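Local coordinates for protein geranylgeranyl pyrophosphate synthase (Corynebacterium glutamicum, PDB 3LK5) that probably makes isoprenoid diphosphates by magnesium-dependent prenyl transfer, as a dimeric member of the FPP/GGPP synthase family, at residues R26-Q31 with A93-E98; E98-C103 with R181-E186; L260-D265 with T283-L288. All blocks are in the same frame, centred on the assembly; numbering follows the deposited sequence.

Contact 1. Residues R26-Q31 with A93-E98; sequences RDRLTQ and AAASLE
L29 and E98 meet with their side chains crossing at about a right angle. The two methyl groups of L29 do the touching. CD1 packs against the aliphatic root of E98, with L29 CD1 3.8 Å from E98 CB and nearly as close to E98 CG. The other methyl lies on the backbone one turn earlier, with L29 CD2 3.6 Å from A95 O, and it also touches E98 CB. The leucine CG stands anti to its own carbonyl carbon (chi1 -66°), which swings both methyls toward the partner helix. Beside this pair, R28 CB meets A95 CB at 3.8 Å. The small alanine lets the two backbones come close, with R28 CA and A95 CA 6.6 Å apart.

The segments lie on helices 21-43 and 87-111 of the all-helical prenyl synthase fold. The axes of segments 26-31 and 93-98 approach to 9.2 Å and cross at -79°, so the interface is confined to about one turn of each. The side chains meet through carbon atoms, with one methyl against a backbone carbonyl oxygen, A95 O, which accepts from E98 N. Both charged chains bend away. R28 is folded at chi2 and chi3, and its guanidinium pairs with D92, one turn before A95 on the partner helix. E98 bends at chi2 and sends OE1 to a salt bridge with R64. Its CB and CG are the part that meets L29. M162 of helix 144-164 packs on R28 and A95, while V58 and L59 of helix 45-59 pack on L29.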
ATOM      1  N   ARG A  26     -21.441   3.195   1.993  1.00 25.74           N
ATOM      2  CA  ARG A  26     -21.574   1.904   1.300  1.00 25.21           C
ATOM      3  C   ARG A  26     -21.973   2.079  -0.153  1.00 24.37           C
ATOM      4  O   ARG A  26     -21.399   1.397  -1.015  1.00 25.09           O
ATOM      5  CB  ARG A  26     -22.564   0.974   2.030  1.00 26.56           C
ATOM      6  CG  ARG A  26     -22.576  -0.471   1.498  1.00 33.21           C
ATOM      7  CD  ARG A  26     -23.624  -1.316   2.275  1.00 31.11           C
ATOM      8  NE  ARG A  26     -23.503  -2.764   1.986  1.00 37.05           N
ATOM      9  CZ  ARG A  26     -23.938  -3.383   0.885  1.00 32.77           C
ATOM     10  NH1 ARG A  26     -24.490  -2.702  -0.112  1.00 37.52           N
ATOM     11  NH2 ARG A  26     -23.771  -4.707   0.760  1.00 36.97           N
ATOM     12  N   ASP A  27     -22.901   2.995  -0.457  1.00 24.59           N
ATOM     13  CA  ASP A  27     -23.213   3.323  -1.857  1.00 26.05           C
ATOM     14  C   ASP A  27     -21.986   3.787  -2.655  1.00 24.39           C
ATOM     15  O   ASP A  27     -21.811   3.383  -3.808  1.00 23.91           O
ATOM     16  CB  ASP A  27     -24.261   4.439  -1.985  1.00 28.74           C
ATOM     17  CG  ASP A  27     -25.679   3.965  -1.682  1.00 39.46           C
ATOM     18  OD1 ASP A  27     -25.962   2.769  -1.786  1.00 30.88           O
ATOM     19  OD2 ASP A  27     -26.513   4.810  -1.322  1.00 31.60           O
ATOM     20  N   ARG A  28     -21.219   4.726  -2.104  1.00 23.20           N
ATOM     21  CA  ARG A  28     -20.044   5.224  -2.854  1.00 23.59           C
ATOM     22  C   ARG A  28     -19.030   4.095  -3.117  1.00 22.45           C
ATOM     23  O   ARG A  28     -18.457   4.008  -4.208  1.00 21.77           O
ATOM     24  CB  ARG A  28     -19.345   6.380  -2.086  1.00 24.93           C
ATOM     25  CG  ARG A  28     -20.274   7.573  -1.698  1.00 25.38           C
ATOM     26  CD  ARG A  28     -21.159   8.078  -2.865  1.00 28.45           C
ATOM     27  NE  ARG A  28     -20.420   8.464  -4.067  1.00 26.95           N
ATOM     28  CZ  ARG A  28     -21.004   8.818  -5.212  1.00 30.51           C
ATOM     29  NH1 ARG A  28     -22.344   8.831  -5.301  1.00 30.11           N
ATOM     30  NH2 ARG A  28     -20.273   9.155  -6.264  1.00 28.86           N
ATOM     31  N   LEU A  29     -18.793   3.265  -2.103  1.00 22.01           N
ATOM     32  CA  LEU A  29     -17.849   2.167  -2.220  1.00 22.35           C
ATOM     33  C   LEU A  29     -18.352   1.160  -3.236  1.00 23.28           C
ATOM     34  O   LEU A  29     -17.549   0.609  -4.007  1.00 22.49           O
ATOM     35  CB  LEU A  29     -17.607   1.457  -0.875  1.00 21.58           C
ATOM     36  CG  LEU A  29     -16.903   2.341   0.185  1.00 22.06           C
ATOM     37  CD1 LEU A  29     -17.035   1.634   1.523  1.00 22.01           C
ATOM     38  CD2 LEU A  29     -15.389   2.582  -0.250  1.00 21.26           C
ATOM     39  N   THR A  30     -19.669   0.899  -3.232  1.00 24.23           N
ATOM     40  CA  THR A  30     -20.264   0.009  -4.248  1.00 23.35           C
ATOM     41  C   THR A  30     -20.007   0.494  -5.649  1.00 23.44           C
ATOM     42  O   THR A  30     -19.591  -0.293  -6.529  1.00 23.74           O
ATOM     43  CB  THR A  30     -21.810  -0.191  -4.018  1.00 23.47           C
ATOM     44  OG1 THR A  30     -22.005  -0.723  -2.709  1.00 23.72           O
ATOM     45  CG2 THR A  30     -22.364  -1.172  -5.051  1.00 25.06           C
ATOM     46  N   GLN A  31     -20.249   1.779  -5.887  1.00 23.35           N
ATOM     47  CA  GLN A  31     -20.033   2.334  -7.209  1.00 23.79           C
ATOM     48  C   GLN A  31     -18.575   2.197  -7.668  1.00 23.16           C
ATOM     49  O   GLN A  31     -18.291   1.864  -8.838  1.00 21.55           O
ATOM     50  CB  GLN A  31     -20.472   3.797  -7.260  1.00 26.34           C
ATOM     51  CG  GLN A  31     -21.945   3.898  -6.913  1.00 52.65           C
ATOM     52  CD  GLN A  31     -22.624   5.116  -7.486  1.00 31.97           C
ATOM     53  OE1 GLN A  31     -23.779   5.396  -7.138  1.00 53.78           O
ATOM     54  NE2 GLN A  31     -21.931   5.863  -8.355  1.00 53.45           N
ATOM     55  N   ALA A  93     -14.319  11.260  -1.628  1.00 22.57           N
ATOM     56  CA  ALA A  93     -13.106  11.524  -0.805  1.00 22.63           C
ATOM     57  C   ALA A  93     -13.255  10.985   0.595  1.00 23.33           C
ATOM     58  O   ALA A  93     -12.340  10.323   1.106  1.00 22.57           O
ATOM     59  CB  ALA A  93     -12.752  13.040  -0.778  1.00 22.56           C
ATOM     60  N   ALA A  94     -14.405  11.270   1.244  1.00 21.87           N
ATOM     61  CA  ALA A  94     -14.655  10.701   2.553  1.00 22.06           C
ATOM     62  C   ALA A  94     -14.637   9.180   2.588  1.00 22.01           C
ATOM     63  O   ALA A  94     -14.020   8.568   3.478  1.00 22.00           O
ATOM     64  CB  ALA A  94     -16.026  11.274   3.143  1.00 21.80           C
ATOM     65  N   ALA A  95     -15.292   8.575   1.601  1.00 22.51           N
ATOM     66  CA  ALA A  95     -15.443   7.125   1.551  1.00 23.37           C
ATOM     67  C   ALA A  95     -14.129   6.409   1.273  1.00 22.72           C
ATOM     68  O   ALA A  95     -13.954   5.253   1.693  1.00 23.06           O
ATOM     69  CB  ALA A  95     -16.496   6.737   0.459  1.00 22.56           C
ATOM     70  N   SER A  96     -13.206   7.088   0.587  1.00 23.25           N
ATOM     71  CA  SER A  96     -11.908   6.459   0.229  1.00 23.36           C
ATOM     72  C   SER A  96     -11.167   5.986   1.499  1.00 23.32           C
ATOM     73  O   SER A  96     -10.362   5.050   1.456  1.00 22.95           O
ATOM     74  CB  SER A  96     -11.016   7.427  -0.570  1.00 23.61           C
ATOM     75  OG  SER A  96     -10.513   8.437   0.306  1.00 22.69           O
ATOM     76  N   LEU A  97     -11.415   6.655   2.628  1.00 19.95           N
ATOM     77  CA  LEU A  97     -10.836   6.227   3.902  1.00 21.79           C
ATOM     78  C   LEU A  97     -11.147   4.789   4.285  1.00 22.96           C
ATOM     79  O   LEU A  97     -10.347   4.152   4.974  1.00 22.17           O
ATOM     80  CB  LEU A  97     -11.299   7.145   5.047  1.00 22.15           C
ATOM     81  CG  LEU A  97     -10.881   8.605   4.849  1.00 22.61           C
ATOM     82  CD1 LEU A  97     -11.398   9.436   6.015  1.00 22.83           C
ATOM     83  CD2 LEU A  97      -9.346   8.744   4.783  1.00 23.78           C
ATOM     84  N   GLU A  98     -12.296   4.264   3.844  1.00 23.19           N
ATOM     85  CA  GLU A  98     -12.601   2.849   4.100  1.00 23.66           C
ATOM     86  C   GLU A  98     -11.608   1.892   3.434  1.00 23.98           C
ATOM     87  O   GLU A  98     -11.373   0.784   3.937  1.00 23.15           O
ATOM     88  CB  GLU A  98     -14.007   2.501   3.608  1.00 24.25           C
ATOM     89  CG  GLU A  98     -15.072   3.169   4.468  1.00 25.09           C
ATOM     90  CD  GLU A  98     -14.909   2.764   5.967  1.00 25.41           C
ATOM     91  OE1 GLU A  98     -14.950   1.552   6.301  1.00 27.80           O
ATOM     92  OE2 GLU A  98     -14.661   3.635   6.794  1.00 26.88           O
TER

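Contact 2. Residues E98-C103 with R181-E186; sequences EFIQAC and RGMRTE
I100 overlaps M183, a selenomethionine here, and the two side chains reach toward each other tip to tip. Helix 87-111, which carries I100, also carries the magnesium-binding residues D108 and D112. Helix 170-199, which carries M183, brings the third, D194. Both belong to the helical bundle of the FPP/GGPP synthase fold, and this contact packs them together before they reach the metal site. No magnesium is bound to this chain in the model. The I100 side chain is about 10 Å from that of D108.

The isoleucine branch through CG1 makes the reach. Its CD1 lies anti to CA across the CB-CG1 bond (chi2 -177°), at the end of an extended arm. M183 is extended along chi1 and chi2, then turns at chi3 (66°) to present CE. The two methyl carbons, I100 CD1 and M183 CE, are 3.3 Å apart. That is tighter than usual for carbon atoms.

R184 supplies a second surface. Its chain crosses that of I100 at about a right angle, so the isoleucine tip meets the R184 chain across its CG and CD. I100 CD1 is 4.0 Å from R184 CG and 4.1 Å from R184 CD. The guanidinium itself is used elsewhere. It pairs with E160 of the same chain and D161 of the second subunit, and R184 NH1 also bonds to W180 O. R184 and T185 thus tie helix 170-199 to the second subunit, T185 OG1 by a hydrogen bond with W158 NE1 of that subunit. Y219 of helix 205-231 and A159 of helix 144-164 pack on I100. R184 bends at chi2 and chi3, and R181 CA lies at the edge of its guanidinium, in plane.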
ATOM      1  N   GLU A  98     -12.296   4.264   3.844  1.00 23.19           N
ATOM      2  CA  GLU A  98     -12.601   2.849   4.100  1.00 23.66           C
ATOM      3  C   GLU A  98     -11.608   1.892   3.434  1.00 23.98           C
ATOM      4  O   GLU A  98     -11.373   0.784   3.937  1.00 23.15           O
ATOM      5  CB  GLU A  98     -14.007   2.501   3.608  1.00 24.25           C
ATOM      6  CG  GLU A  98     -15.072   3.169   4.468  1.00 25.09           C
ATOM      7  CD  GLU A  98     -14.909   2.764   5.967  1.00 25.41           C
ATOM      8  OE1 GLU A  98     -14.950   1.552   6.301  1.00 27.80           O
ATOM      9  OE2 GLU A  98     -14.661   3.635   6.794  1.00 26.88           O
ATOM     10  N   PHE A  99     -11.055   2.292   2.291  1.00 22.92           N
ATOM     11  CA  PHE A  99     -10.026   1.425   1.677  1.00 23.22           C
ATOM     12  C   PHE A  99      -8.713   1.422   2.453  1.00 23.01           C
ATOM     13  O   PHE A  99      -8.029   0.395   2.526  1.00 24.08           O
ATOM     14  CB  PHE A  99      -9.810   1.804   0.215  1.00 22.71           C
ATOM     15  CG  PHE A  99     -10.822   1.235  -0.711  1.00 25.19           C
ATOM     16  CD1 PHE A  99     -10.953  -0.145  -0.857  1.00 24.03           C
ATOM     17  CD2 PHE A  99     -11.604   2.072  -1.488  1.00 23.60           C
ATOM     18  CE1 PHE A  99     -11.863  -0.690  -1.762  1.00 26.17           C
ATOM     19  CE2 PHE A  99     -12.518   1.542  -2.393  1.00 24.55           C
ATOM     20  CZ  PHE A  99     -12.643   0.141  -2.515  1.00 24.43           C
ATOM     21  N   ILE A 100      -8.349   2.563   3.028  1.00 22.62           N
ATOM     22  CA  ILE A 100      -7.174   2.607   3.902  1.00 22.88           C
ATOM     23  C   ILE A 100      -7.442   1.670   5.058  1.00 23.62           C
ATOM     24  O   ILE A 100      -6.586   0.851   5.414  1.00 23.80           O
ATOM     25  CB  ILE A 100      -6.885   4.012   4.433  1.00 24.35           C
ATOM     26  CG1 ILE A 100      -6.632   4.945   3.245  1.00 24.23           C
ATOM     27  CG2 ILE A 100      -5.613   3.984   5.362  1.00 24.38           C
ATOM     28  CD1 ILE A 100      -6.248   6.368   3.668  1.00 28.61           C
ATOM     29  N   GLN A 101      -8.638   1.786   5.638  1.00 24.77           N
ATOM     30  CA  GLN A 101      -8.949   0.939   6.799  1.00 25.45           C
ATOM     31  C   GLN A 101      -8.998  -0.541   6.436  1.00 24.93           C
ATOM     32  O   GLN A 101      -8.622  -1.395   7.262  1.00 26.65           O
ATOM     33  CB  GLN A 101     -10.281   1.396   7.424  1.00 26.70           C
ATOM     34  CG  GLN A 101     -10.815   0.499   8.556  1.00 29.49           C
ATOM     35  CD  GLN A 101     -10.023   0.569   9.850  1.00 29.26           C
ATOM     36  OE1 GLN A 101      -8.891   1.098   9.932  1.00 28.91           O
ATOM     37  NE2 GLN A 101     -10.625   0.010  10.900  1.00 30.43           N
ATOM     38  N   ALA A 102      -9.513  -0.856   5.244  1.00 24.02           N
ATOM     39  CA  ALA A 102      -9.532  -2.248   4.810  1.00 25.68           C
ATOM     40  C   ALA A 102      -8.102  -2.788   4.774  1.00 25.97           C
ATOM     41  O   ALA A 102      -7.845  -3.902   5.260  1.00 25.49           O
ATOM     42  CB  ALA A 102     -10.192  -2.410   3.471  1.00 26.65           C
ATOM     43  N   CYS A 103      -7.171  -2.020   4.192  1.00 24.32           N
ATOM     44  CA  CYS A 103      -5.764  -2.471   4.149  1.00 25.18           C
ATOM     45  C   CYS A 103      -5.230  -2.659   5.562  1.00 26.59           C
ATOM     46  O   CYS A 103      -4.582  -3.663   5.859  1.00 27.42           O
ATOM     47  CB  CYS A 103      -4.868  -1.467   3.412  1.00 25.58           C
ATOM     48  SG  CYS A 103      -3.107  -2.025   3.312  1.00 27.53           S
ATOM     49  N   ARG A 181      -1.291  13.336   3.492  1.00 19.94           N
ATOM     50  CA  ARG A 181       0.126  12.939   3.695  1.00 20.54           C
ATOM     51  C   ARG A 181       0.341  12.595   5.199  1.00 22.19           C
ATOM     52  O   ARG A 181       0.888  11.531   5.524  1.00 22.58           O
ATOM     53  CB  ARG A 181       1.068  14.077   3.276  1.00 21.80           C
ATOM     54  CG  ARG A 181       2.595  13.750   3.409  1.00 25.76           C
ATOM     55  CD  ARG A 181       3.439  15.097   3.432  1.00 24.50           C
ATOM     56  NE  ARG A 181       3.036  15.920   2.294  1.00 28.64           N
ATOM     57  CZ  ARG A 181       2.512  17.137   2.413  1.00 26.87           C
ATOM     58  NH1 ARG A 181       2.392  17.734   3.613  1.00 27.65           N
ATOM     59  NH2 ARG A 181       2.158  17.760   1.333  1.00 28.95           N
ATOM     60  N   GLY A 182      -0.148  13.476   6.084  1.00 22.12           N
ATOM     61  CA  GLY A 182       0.027  13.254   7.560  1.00 22.03           C
ATOM     62  C   GLY A 182      -0.603  11.936   7.988  1.00 23.19           C
ATOM     63  O   GLY A 182       0.059  11.084   8.587  1.00 25.19           O
HETATM   64  N   MSE A 183      -1.870  11.721   7.626  1.00 23.02           N
HETATM   65  CA  MSE A 183      -2.615  10.580   8.085  1.00 24.64           C
HETATM   66  C   MSE A 183      -1.945   9.253   7.754  1.00 23.60           C
HETATM   67  O   MSE A 183      -1.861   8.367   8.606  1.00 23.27           O
HETATM   68  CB  MSE A 183      -4.003  10.565   7.426  1.00 28.03           C
HETATM   69  CG  MSE A 183      -4.806   9.378   7.842  1.00 29.37           C
HETATM   70 SE   MSE A 183      -6.569   9.518   6.933  1.00 41.03          SE
HETATM   71  CE  MSE A 183      -5.938   9.306   5.101  1.00 31.55           C
ATOM     72  N   ARG A 184      -1.488   9.091   6.515  1.00 22.63           N
ATOM     73  CA  ARG A 184      -0.978   7.771   6.065  1.00 21.11           C
ATOM     74  C   ARG A 184       0.395   7.488   6.669  1.00 22.41           C
ATOM     75  O   ARG A 184       0.687   6.359   7.054  1.00 23.68           O
ATOM     76  CB  ARG A 184      -0.979   7.676   4.506  1.00 20.83           C
ATOM     77  CG  ARG A 184      -2.445   7.459   4.028  1.00 21.36           C
ATOM     78  CD  ARG A 184      -2.783   8.279   2.754  1.00 21.16           C
ATOM     79  NE  ARG A 184      -1.881   7.971   1.621  1.00 22.51           N
ATOM     80  CZ  ARG A 184      -0.841   8.715   1.230  1.00 20.79           C
ATOM     81  NH1 ARG A 184      -0.471   9.825   1.893  1.00 21.77           N
ATOM     82  NH2 ARG A 184      -0.169   8.350   0.119  1.00 22.17           N
ATOM     83  N   THR A 185       1.233   8.503   6.798  1.00 21.84           N
ATOM     84  CA  THR A 185       2.533   8.261   7.449  1.00 21.57           C
ATOM     85  C   THR A 185       2.301   7.974   8.946  1.00 22.38           C
ATOM     86  O   THR A 185       2.949   7.093   9.536  1.00 23.58           O
ATOM     87  CB  THR A 185       3.483   9.426   7.207  1.00 21.78           C
ATOM     88  OG1 THR A 185       3.884   9.370   5.821  1.00 23.66           O
ATOM     89  CG2 THR A 185       4.763   9.296   8.099  1.00 24.25           C
ATOM     90  N   GLU A 186       1.386   8.740   9.553  1.00 21.84           N
ATOM     91  CA  GLU A 186       1.123   8.597  11.003  1.00 22.58           C
ATOM     92  C   GLU A 186       0.564   7.228  11.369  1.00 23.65           C
ATOM     93  O   GLU A 186       1.017   6.605  12.345  1.00 23.28           O
ATOM     94  CB  GLU A 186       0.217   9.752  11.485  1.00 24.03           C
ATOM     95  CG  GLU A 186       0.988  11.077  11.592  1.00 27.78           C
ATOM     96  CD  GLU A 186       0.123  12.352  11.522  1.00 27.70           C
ATOM     97  OE1 GLU A 186      -1.124  12.307  11.391  1.00 28.04           O
ATOM     98  OE2 GLU A 186       0.720  13.447  11.499  1.00 29.71           O
TER

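Contact 3. Residues L260-D265 with T283-L288; sequences LGVFGD and TVLLAL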
ATOM      1  N   LEU A 260     -12.800  -1.950  26.852  1.00 28.87           N
ATOM      2  CA  LEU A 260     -13.729  -2.933  26.282  1.00 30.13           C
ATOM      3  C   LEU A 260     -13.039  -4.242  25.894  1.00 29.28           C
ATOM      4  O   LEU A 260     -13.638  -5.304  26.026  1.00 29.09           O
ATOM      5  CB  LEU A 260     -14.501  -2.382  25.060  1.00 32.09           C
ATOM      6  CG  LEU A 260     -15.558  -1.308  25.350  1.00 32.56           C
ATOM      7  CD1 LEU A 260     -15.992  -0.664  24.006  1.00 34.14           C
ATOM      8  CD2 LEU A 260     -16.782  -1.827  26.180  1.00 34.06           C
ATOM      9  N   GLY A 261     -11.798  -4.168  25.419  1.00 29.98           N
ATOM     10  CA  GLY A 261     -11.060  -5.378  24.983  1.00 29.17           C
ATOM     11  C   GLY A 261     -10.691  -6.295  26.152  1.00 29.49           C
ATOM     12  O   GLY A 261     -10.322  -7.459  25.957  1.00 29.82           O
ATOM     13  N   VAL A 262     -10.825  -5.781  27.371  1.00 28.29           N
ATOM     14  CA  VAL A 262     -10.582  -6.592  28.565  1.00 29.11           C
ATOM     15  C   VAL A 262     -11.906  -6.845  29.314  1.00 28.45           C
ATOM     16  O   VAL A 262     -12.243  -7.994  29.676  1.00 29.32           O
ATOM     17  CB  VAL A 262      -9.521  -5.886  29.444  1.00 29.32           C
ATOM     18  CG1 VAL A 262      -9.405  -6.549  30.820  1.00 28.69           C
ATOM     19  CG2 VAL A 262      -8.180  -5.930  28.724  1.00 29.25           C
ATOM     20  N   PHE A 263     -12.679  -5.779  29.536  1.00 26.94           N
ATOM     21  CA  PHE A 263     -13.831  -5.871  30.423  1.00 26.69           C
ATOM     22  C   PHE A 263     -15.172  -5.902  29.703  1.00 27.70           C
ATOM     23  O   PHE A 263     -16.210  -6.001  30.338  1.00 26.75           O
ATOM     24  CB  PHE A 263     -13.839  -4.710  31.424  1.00 26.29           C
ATOM     25  CG  PHE A 263     -12.636  -4.670  32.301  1.00 27.12           C
ATOM     26  CD1 PHE A 263     -12.481  -5.620  33.318  1.00 26.48           C
ATOM     27  CD2 PHE A 263     -11.668  -3.683  32.133  1.00 26.52           C
ATOM     28  CE1 PHE A 263     -11.371  -5.581  34.147  1.00 25.87           C
ATOM     29  CE2 PHE A 263     -10.549  -3.622  32.965  1.00 27.55           C
ATOM     30  CZ  PHE A 263     -10.403  -4.612  33.990  1.00 26.82           C
ATOM     31  N   GLY A 264     -15.161  -5.809  28.373  1.00 29.66           N
ATOM     32  CA  GLY A 264     -16.445  -5.748  27.685  1.00 30.15           C
ATOM     33  C   GLY A 264     -16.988  -7.092  27.267  1.00 32.00           C
ATOM     34  O   GLY A 264     -16.230  -8.018  26.947  1.00 32.63           O
ATOM     35  N   ASP A 265     -18.310  -7.169  27.224  1.00 35.61           N
ATOM     36  CA  ASP A 265     -19.055  -8.345  26.737  1.00 39.81           C
ATOM     37  C   ASP A 265     -18.883  -8.528  25.225  1.00 41.44           C
ATOM     38  O   ASP A 265     -18.841  -7.533  24.496  1.00 41.68           O
ATOM     39  CB  ASP A 265     -20.535  -8.168  27.056  1.00 42.17           C
ATOM     40  CG  ASP A 265     -21.307  -9.461  26.979  1.00 56.44           C
ATOM     41  OD1 ASP A 265     -21.430 -10.117  28.034  1.00 44.33           O
ATOM     42  OD2 ASP A 265     -21.764  -9.822  25.867  1.00 44.12           O
ATOM     43  N   THR A 283      -1.221  -2.043  25.964  1.00 31.56           N
ATOM     44  CA  THR A 283      -2.075  -0.904  26.211  1.00 30.39           C
ATOM     45  C   THR A 283      -1.564  -0.007  27.339  1.00 29.27           C
ATOM     46  O   THR A 283      -0.690  -0.399  28.163  1.00 28.36           O
ATOM     47  CB  THR A 283      -3.503  -1.407  26.533  1.00 29.87           C
ATOM     48  OG1 THR A 283      -3.459  -2.280  27.678  1.00 26.87           O
ATOM     49  CG2 THR A 283      -4.076  -2.202  25.351  1.00 26.83           C
ATOM     50  N   VAL A 284      -2.122   1.195  27.407  1.00 27.67           N
ATOM     51  CA  VAL A 284      -1.927   2.044  28.573  1.00 28.15           C
ATOM     52  C   VAL A 284      -2.474   1.353  29.845  1.00 28.28           C
ATOM     53  O   VAL A 284      -1.830   1.422  30.900  1.00 28.21           O
ATOM     54  CB  VAL A 284      -2.602   3.422  28.381  1.00 28.32           C
ATOM     55  CG1 VAL A 284      -2.716   4.179  29.713  1.00 30.32           C
ATOM     56  CG2 VAL A 284      -1.791   4.257  27.327  1.00 29.13           C
ATOM     57  N   LEU A 285      -3.635   0.701  29.729  1.00 27.23           N
ATOM     58  CA  LEU A 285      -4.204  -0.099  30.840  1.00 26.38           C
ATOM     59  C   LEU A 285      -3.168  -1.113  31.377  1.00 27.61           C
ATOM     60  O   LEU A 285      -2.891  -1.176  32.603  1.00 25.82           O
ATOM     61  CB  LEU A 285      -5.455  -0.863  30.376  1.00 25.45           C
ATOM     62  CG  LEU A 285      -6.144  -1.835  31.358  1.00 27.77           C
ATOM     63  CD1 LEU A 285      -6.664  -1.109  32.600  1.00 24.99           C
ATOM     64  CD2 LEU A 285      -7.235  -2.695  30.733  1.00 25.94           C
ATOM     65  N   LEU A 286      -2.614  -1.923  30.471  1.00 27.73           N
ATOM     66  CA  LEU A 286      -1.624  -2.928  30.876  1.00 28.81           C
ATOM     67  C   LEU A 286      -0.359  -2.315  31.478  1.00 28.21           C
ATOM     68  O   LEU A 286       0.148  -2.821  32.491  1.00 27.88           O
ATOM     69  CB  LEU A 286      -1.292  -3.899  29.719  1.00 29.22           C
ATOM     70  CG  LEU A 286      -0.260  -4.995  30.026  1.00 33.13           C
ATOM     71  CD1 LEU A 286      -0.695  -5.943  31.197  1.00 29.56           C
ATOM     72  CD2 LEU A 286       0.102  -5.785  28.742  1.00 30.25           C
ATOM     73  N   ALA A 287       0.149  -1.232  30.893  1.00 27.96           N
ATOM     74  CA  ALA A 287       1.362  -0.603  31.417  1.00 28.12           C
ATOM     75  C   ALA A 287       1.153  -0.067  32.838  1.00 28.48           C
ATOM     76  O   ALA A 287       1.993  -0.285  33.732  1.00 28.33           O
ATOM     77  CB  ALA A 287       1.854   0.504  30.481  1.00 28.15           C
ATOM     78  N   LEU A 288       0.038   0.626  33.041  1.00 27.85           N
ATOM     79  CA  LEU A 288      -0.338   1.118  34.348  1.00 28.12           C
ATOM     80  C   LEU A 288      -0.626  -0.034  35.333  1.00 27.90           C
ATOM     81  O   LEU A 288      -0.252   0.072  36.515  1.00 27.85           O
ATOM     82  CB  LEU A 288      -1.530   2.074  34.259  1.00 29.31           C
ATOM     83  CG  LEU A 288      -1.349   3.439  33.548  1.00 30.25           C
ATOM     84  CD1 LEU A 288      -2.732   4.096  33.324  1.00 28.99           C
ATOM     85  CD2 LEU A 288      -0.436   4.373  34.348  1.00 30.36           C
TER
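L285 extends its CG anti to the backbone N (chi1 176°), and its second torsion sets CD2 anti to CA, at the far end of the chain, facing helix 236-263. There V262 has CG1 anti to the backbone N (chi1 170°), which leaves CG2 anti to the carbonyl carbon. The two side chains reach toward each other tip to tip, and V262 CG2 is 3.9 Å from L285 CD2. The same leucine methyl also meets the F263 ring, at 4.1 Å between F263 CE2 and L285 CD2. It comes to the ring obliquely. V262 CG1 sits 3.7 Å above the ring plane of F263, over its centre, so the valine packs on both the leucine and the phenylalanine.

The contact joins the last turn of helix 236-263 to the first turn of helix 284-296, within the helical prenyl synthase fold. T283 is the N-cap of the second helix. Its OG1 accepts from L286 N at 2.9 Å, with an N-H...O angle of 162°. At the other end, G264 is the first residue to leave helical geometry, and D265 then caps the following short helix at A267 N. T321 of helix 314-326 packs on V262 and F263, and I324 on L285.

In the fold
Contacts 1 and 2 are neighbours on helix 87-111, share E98, and have centres 14 Å apart. They touch: L97 CD2 lies 3.5 Å from M183 CE, and L29 CD2 3.7 Å from F99 CE2. Helix 87-111 is therefore packed by helix 21-43 at one level and by helix 170-199 at the next. Contact 2 lies closest to the metal site, with the I100 side chain about 10 Å from that of D108. A glycerol, probably from the crystallisation liquor, lies about 5 Å from the E98 side chain. Contact 3 stands apart, its centre 25 Å from that of contact 2 and 32 Å from that of contact 1, across the chain's centre from contact 1.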